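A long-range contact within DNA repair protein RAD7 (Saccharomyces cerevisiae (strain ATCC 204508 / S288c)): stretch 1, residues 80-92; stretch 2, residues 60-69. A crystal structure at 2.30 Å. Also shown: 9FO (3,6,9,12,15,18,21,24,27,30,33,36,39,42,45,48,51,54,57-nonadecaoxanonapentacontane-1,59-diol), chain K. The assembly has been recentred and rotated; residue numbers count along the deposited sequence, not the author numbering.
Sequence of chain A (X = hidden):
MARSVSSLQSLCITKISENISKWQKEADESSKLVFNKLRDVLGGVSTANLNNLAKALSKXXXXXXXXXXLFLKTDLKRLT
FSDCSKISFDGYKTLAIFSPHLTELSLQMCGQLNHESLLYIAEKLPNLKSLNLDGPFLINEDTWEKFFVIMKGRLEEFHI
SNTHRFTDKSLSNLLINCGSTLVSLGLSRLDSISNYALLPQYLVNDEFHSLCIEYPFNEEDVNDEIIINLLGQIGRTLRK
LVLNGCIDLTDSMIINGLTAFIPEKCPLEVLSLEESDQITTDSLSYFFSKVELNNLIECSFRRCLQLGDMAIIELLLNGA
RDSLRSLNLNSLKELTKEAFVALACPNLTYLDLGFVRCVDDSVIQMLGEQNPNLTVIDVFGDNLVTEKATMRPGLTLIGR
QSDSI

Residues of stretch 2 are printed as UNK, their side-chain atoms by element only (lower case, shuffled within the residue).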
# COMPACT_ATOMS: atom_id res chain seq x y z
N THR A 80 18.25 6.34 10.75
CA THR A 80 17.99 5.50 11.91
C THR A 80 16.64 5.87 12.50
O THR A 80 16.39 7.05 12.76
CB THR A 80 19.10 5.66 12.97
OG1 THR A 80 20.35 5.21 12.43
CG2 THR A 80 18.78 4.87 14.23
N PHE A 81 15.79 4.87 12.70
CA PHE A 81 14.51 5.02 13.40
C PHE A 81 14.58 4.17 14.67
O PHE A 81 14.67 2.94 14.59
CB PHE A 81 13.33 4.57 12.53
CG PHE A 81 12.91 5.56 11.48
CD1 PHE A 81 13.31 6.89 11.52
CD2 PHE A 81 12.06 5.16 10.45
CE1 PHE A 81 12.89 7.79 10.55
CE2 PHE A 81 11.64 6.05 9.48
CZ PHE A 81 12.06 7.37 9.53
N SER A 82 14.53 4.83 15.83
CA SER A 82 14.72 4.14 17.10
C SER A 82 13.47 3.39 17.56
O SER A 82 13.59 2.45 18.36
CB SER A 82 15.16 5.12 18.18
OG SER A 82 16.43 5.67 17.88
N ASP A 83 12.28 3.78 17.09
CA ASP A 83 11.06 3.07 17.46
C ASP A 83 10.08 3.18 16.29
O ASP A 83 9.43 4.22 16.13
CB ASP A 83 10.45 3.63 18.74
CG ASP A 83 9.20 2.87 19.18
OD1 ASP A 83 8.58 2.18 18.34
OD2 ASP A 83 8.83 2.97 20.37
N CYS A 84 9.99 2.12 15.49
CA CYS A 84 9.11 2.04 14.33
C CYS A 84 7.80 1.34 14.62
O CYS A 84 7.07 1.00 13.68
CB CYS A 84 9.79 1.30 13.18
SG CYS A 84 11.42 1.85 12.76
N SER A 85 7.49 1.07 15.90
CA SER A 85 6.37 0.20 16.23
C SER A 85 5.09 0.60 15.50
O SER A 85 4.32 -0.26 15.06
CB SER A 85 6.14 0.20 17.74
OG SER A 85 7.18 -0.49 18.40
N LYS A 86 4.86 1.91 15.35
CA LYS A 86 3.61 2.41 14.79
C LYS A 86 3.65 2.56 13.27
O LYS A 86 2.63 2.94 12.67
CB LYS A 86 3.25 3.75 15.43
CG LYS A 86 2.97 3.65 16.92
CD LYS A 86 2.60 5.00 17.52
CE LYS A 86 2.27 4.88 19.00
NZ LYS A 86 1.82 6.18 19.57
N ILE A 87 4.79 2.30 12.63
CA ILE A 87 4.88 2.38 11.17
C ILE A 87 4.30 1.11 10.56
O ILE A 87 4.72 0.00 10.89
CB ILE A 87 6.35 2.59 10.73
CG1 ILE A 87 6.85 3.95 11.21
CG2 ILE A 87 6.50 2.45 9.21
CD1 ILE A 87 8.35 4.15 11.05
N SER A 88 3.35 1.28 9.64
CA SER A 88 2.68 0.14 9.03
C SER A 88 3.52 -0.42 7.89
O SER A 88 4.53 0.15 7.48
CB SER A 88 1.30 0.55 8.51
OG SER A 88 1.43 1.29 7.31
N PHE A 89 3.07 -1.56 7.36
CA PHE A 89 3.76 -2.15 6.22
C PHE A 89 3.74 -1.22 5.02
O PHE A 89 4.70 -1.20 4.23
CB PHE A 89 3.15 -3.51 5.87
CG PHE A 89 1.81 -3.42 5.18
CD1 PHE A 89 0.66 -3.15 5.91
CD2 PHE A 89 1.70 -3.63 3.82
CE1 PHE A 89 -0.57 -3.08 5.28
CE2 PHE A 89 0.47 -3.56 3.18
CZ PHE A 89 -0.66 -3.28 3.92
N ASP A 90 2.68 -0.43 4.86
CA ASP A 90 2.65 0.56 3.79
C ASP A 90 3.62 1.70 4.06
O ASP A 90 4.22 2.24 3.12
CB ASP A 90 1.23 1.11 3.61
CG ASP A 90 0.34 0.19 2.78
OD1 ASP A 90 0.88 -0.63 2.01
OD2 ASP A 90 -0.90 0.32 2.87
N GLY A 91 3.79 2.08 5.32
CA GLY A 91 4.80 3.07 5.66
C GLY A 91 6.18 2.67 5.19
O GLY A 91 6.92 3.47 4.61
N TYR A 92 6.56 1.41 5.44
CA TYR A 92 7.87 0.94 5.01
C TYR A 92 7.98 0.94 3.49
O TYR A 92 9.04 1.28 2.94
CB TYR A 92 8.12 -0.47 5.56
CG TYR A 92 8.25 -0.53 7.07
CD1 TYR A 92 9.35 0.02 7.71
CD2 TYR A 92 7.28 -1.15 7.84
CE1 TYR A 92 9.47 -0.04 9.09
CE2 TYR A 92 7.40 -1.22 9.22
CZ TYR A 92 8.50 -0.66 9.83
OH TYR A 92 8.62 -0.72 11.20
N UNK A 60 9.26 10.01 21.84
CA UNK A 60 7.90 10.41 22.19
C UNK A 60 6.84 9.50 21.58
O UNK A 60 5.67 9.88 21.56
c UNK A 60 7.65 11.86 21.77
o UNK A 60 8.07 13.23 23.68
n UNK A 60 9.60 13.27 22.04
c UNK A 60 8.46 12.85 22.58
N UNK A 61 7.23 8.32 21.09
CA UNK A 61 6.29 7.40 20.45
C UNK A 61 5.47 8.12 19.38
O UNK A 61 4.29 7.82 19.16
n UNK A 61 2.43 5.91 22.91
c UNK A 61 5.37 6.75 21.48
n UNK A 61 2.11 3.71 22.37
c UNK A 61 2.91 4.68 22.79
c UNK A 61 5.16 5.37 23.59
n UNK A 61 4.17 4.40 23.10
c UNK A 61 6.09 5.88 22.50
N UNK A 62 6.11 9.07 18.69
CA UNK A 62 5.44 9.92 17.73
C UNK A 62 5.85 9.64 16.29
O UNK A 62 5.49 10.39 15.39
c UNK A 62 5.70 11.40 18.06
N UNK A 63 6.61 8.57 16.06
CA UNK A 63 6.97 8.17 14.71
C UNK A 63 5.89 7.22 14.18
O UNK A 63 5.65 6.16 14.77
c UNK A 63 8.34 7.50 14.68
c UNK A 63 8.97 7.30 13.30
c UNK A 63 10.27 6.52 13.42
c UNK A 63 9.22 8.63 12.59
N UNK A 64 5.24 7.62 13.09
CA UNK A 64 4.15 6.84 12.52
C UNK A 64 4.03 7.21 11.05
O UNK A 64 4.83 7.98 10.51
n UNK A 64 1.97 8.99 14.49
o UNK A 64 2.52 9.24 12.32
c UNK A 64 2.43 8.53 13.33
c UNK A 64 2.85 7.07 13.30
N UNK A 65 3.02 6.65 10.38
CA UNK A 65 2.86 6.89 8.95
C UNK A 65 2.63 8.36 8.65
O UNK A 65 2.98 8.84 7.56
c UNK A 65 1.71 6.06 8.38
o UNK A 65 3.20 4.19 8.55
o UNK A 65 1.13 3.80 7.91
c UNK A 65 2.04 4.58 8.28
N UNK A 66 2.03 9.09 9.59
CA UNK A 66 1.74 10.51 9.40
C UNK A 66 3.03 11.33 9.44
O UNK A 66 3.37 12.03 8.48
c UNK A 66 0.13 12.31 10.21
c UNK A 66 -1.03 13.83 9.14
c UNK A 66 0.12 13.44 10.96
n UNK A 66 -0.61 14.37 10.26
c UNK A 66 0.75 10.96 10.47
n UNK A 66 -0.61 12.58 9.08
N UNK A 67 3.77 11.24 10.55
CA UNK A 67 5.01 11.99 10.69
C UNK A 67 6.12 11.46 9.80
O UNK A 67 7.08 12.19 9.52
c UNK A 67 4.48 12.70 13.03
c UNK A 67 5.47 11.97 12.15
o UNK A 67 5.59 10.61 12.60
N UNK A 68 6.01 10.20 9.35
CA UNK A 68 7.00 9.65 8.43
C UNK A 68 7.21 10.55 7.22
O UNK A 68 8.29 10.54 6.62
c UNK A 68 6.73 6.31 6.41
c UNK A 68 8.80 7.32 7.38
c UNK A 68 6.55 8.26 7.96
c UNK A 68 7.39 7.59 6.87
N UNK A 69 6.20 11.34 6.85
CA UNK A 69 6.29 12.16 5.65
C UNK A 69 7.33 13.26 5.77
O UNK A 69 7.76 13.80 4.75
c UNK A 69 2.51 12.31 4.73
c UNK A 69 4.92 12.76 5.34
n UNK A 69 1.84 12.69 5.80
c UNK A 69 3.88 11.71 4.97
o UNK A 69 2.06 12.43 3.59
OAA 9FO K . 3.48 -1.05 -11.26
CAB 9FO K . 3.65 0.17 -10.60
CAC 9FO K . 2.49 1.11 -10.94
OAD 9FO K . 2.85 2.43 -10.68
CAE 9FO K . 2.84 2.79 -9.33
CAF 9FO K . 3.61 4.10 -9.15
OAG 9FO K . 4.17 4.14 -7.87
CAH 9FO K . 5.34 3.39 -7.72
CAI 9FO K . 5.29 2.68 -6.37
OAJ 9FO K . 4.57 1.50 -6.52
CAK 9FO K . 3.74 1.18 -5.44
CAL 9FO K . 2.75 0.10 -5.86
OAM 9FO K . 1.47 0.43 -5.40
CAN 9FO K . 0.45 0.09 -6.29
CAO 9FO K . 0.38 1.15 -7.39
OAP 9FO K . -0.89 1.75 -7.38
CAQ 9FO K . -0.98 2.87 -8.20
CAR 9FO K . -0.35 4.06 -7.49
OAS 9FO K . -0.73 5.26 -8.11
CAT 9FO K . 0.27 6.24 -8.09
CAU 9FO K . 0.59 6.69 -6.67
OAV 9FO K . 1.96 6.50 -6.42
CAW 9FO K . 2.34 6.72 -5.10
CAX 9FO K . 3.82 6.39 -4.94
OAY 9FO K . 3.97 5.12 -4.36
CAZ 9FO K . 3.75 5.07 -2.98
CBA 9FO K . 4.21 3.72 -2.44
OBB 9FO K . 3.18 3.08 -1.76
CBC 9FO K . 2.41 2.18 -2.51
CBD 9FO K . 1.50 1.41 -1.56
OBE 9FO K . 0.37 2.18 -1.29
CBF 9FO K . 0.02 2.17 0.06
CBG 9FO K . -1.27 2.96 0.25
OBH 9FO K . -1.47 3.80 -0.86
CBI 9FO K . -2.22 4.95 -0.60
CBJ 9FO K . -1.90 6.03 -1.64
OBK 9FO K . -1.80 7.27 -0.99
CBL 9FO K . -0.73 8.08 -1.40
CBM 9FO K . -0.40 9.06 -0.28
OBN 9FO K . 0.80 9.71 -0.57
CBO 9FO K . 1.94 9.11 -0.00
CBP 9FO K . 2.08 9.50 1.46
OBQ 9FO K . 2.77 8.47 2.12
CBR 9FO K . 2.52 8.33 3.49
CBS 9FO K . 2.79 6.88 3.85
OBT 9FO K . 1.74 6.40 4.64
CBU 9FO K . 1.47 5.03 4.47
CBV 9FO K . 0.04 4.76 4.93
OBW 9FO K . -0.83 5.00 3.86
CBX 9FO K . -2.18 4.83 4.18
CBY 9FO K . -3.04 5.48 3.10
OBZ 9FO K . -2.54 6.75 2.78
CCA 9FO K . -3.51 7.76 2.82
CCB 9FO K . -2.97 9.00 2.12
OCC 9FO K . -2.26 9.84 2.99
CCD 9FO K . -1.10 9.32 3.56
CCE 9FO K . -1.47 8.76 4.93
OCF 9FO K . -0.60 9.23 5.92
CCG 9FO K . -0.62 8.49 7.11
CCH 9FO K . -2.06 8.23 7.57
OCI 9FO K . -2.07 7.97 8.95
O HOH W 1 6.72 4.06 15.93
O HOH W 2 1.11 4.78 11.38

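Position 60 carries two carbons, the second bearing one oxygen and one nitrogen: a short amide, Asn60. It lies out of reach of stretch 1.

Position 61 has three carbons, a nitrogen, and a carbon holding two more nitrogens, which is a guanidinium: Arg61. Its backbone serves the contact, for Lys86 NZ donates to Arg61 O at 3.0 Å. Lys86 NZ also lies over one face of the guanidinium, 3.4 Å from Arg61 NH1, an approach of two like charges and not a bond; the arginine is poorly ordered.

Position 62 shows a single carbon, so Ala62. It points away from stretch 1, and this small side chain is buried.

Position 63 has four carbons forked at the second and no polar atom: Leu63. Its CD2 sits over the face of the Phe81 ring, 3.7 Å from the centroid in a CH-pi contact, and lies 3.9 Å from Ile87 CD1. A branched apolar chain suits this buried site, where it meets both.

Position 64 again has two carbons, the second with one oxygen and one nitrogen: Asn64. Its CB packs 4.0 Å from Lys86 CB, while its OD1 accepts from the backbone N of position 67 at 2.9 Å, tying down the backbone that follows.

Position 65 has two carbons, the second carrying two oxygens, a carboxylate: Asp65. Two acceptors match two donors of one residue: Ser88 N reaches OD1 of Asp65 at 3.1 Å, and Ser88 OG reaches OD2 of Asp65 at 2.6 Å. Gly91 leaves room, since an ideal CB there would clash with the carboxylate.

Position 66 has one carbon and a five-membered ring of three carbons and two nitrogens, His66, beyond reach of stretch 1.

Position 67 has one carbon bearing an oxygen and a carbon: Thr67. Its OG1 donates to Ala62 O at 2.8 Å and accepts from Asn64 N at 3.1 Å, bracing the loop internally.

Position 68 has four carbons forked at the second, Leu68. Its CD1 meets the edge of Phe81 at CE2, 3.8 Å away, and its CD2 lies 3.4 Å from Gly91 O.

Position 69 has three carbons, the third with one oxygen and one nitrogen: Gln69. Its NE2 donates to His66 O at 3.2 Å.

The contact thus joins an apolar cluster of Phe81, Ile87, Leu63 and Leu68 to the paired bonds between Asp65 and Ser88. Ser88 also caps its helix, accepting from Gly91 N. Two waters bridge the backbones, one linking Leu63, Asp83 and Lys86, the other Asp65 and Lys86.

Stretch 2 (60-69) NRALNDHTLQ
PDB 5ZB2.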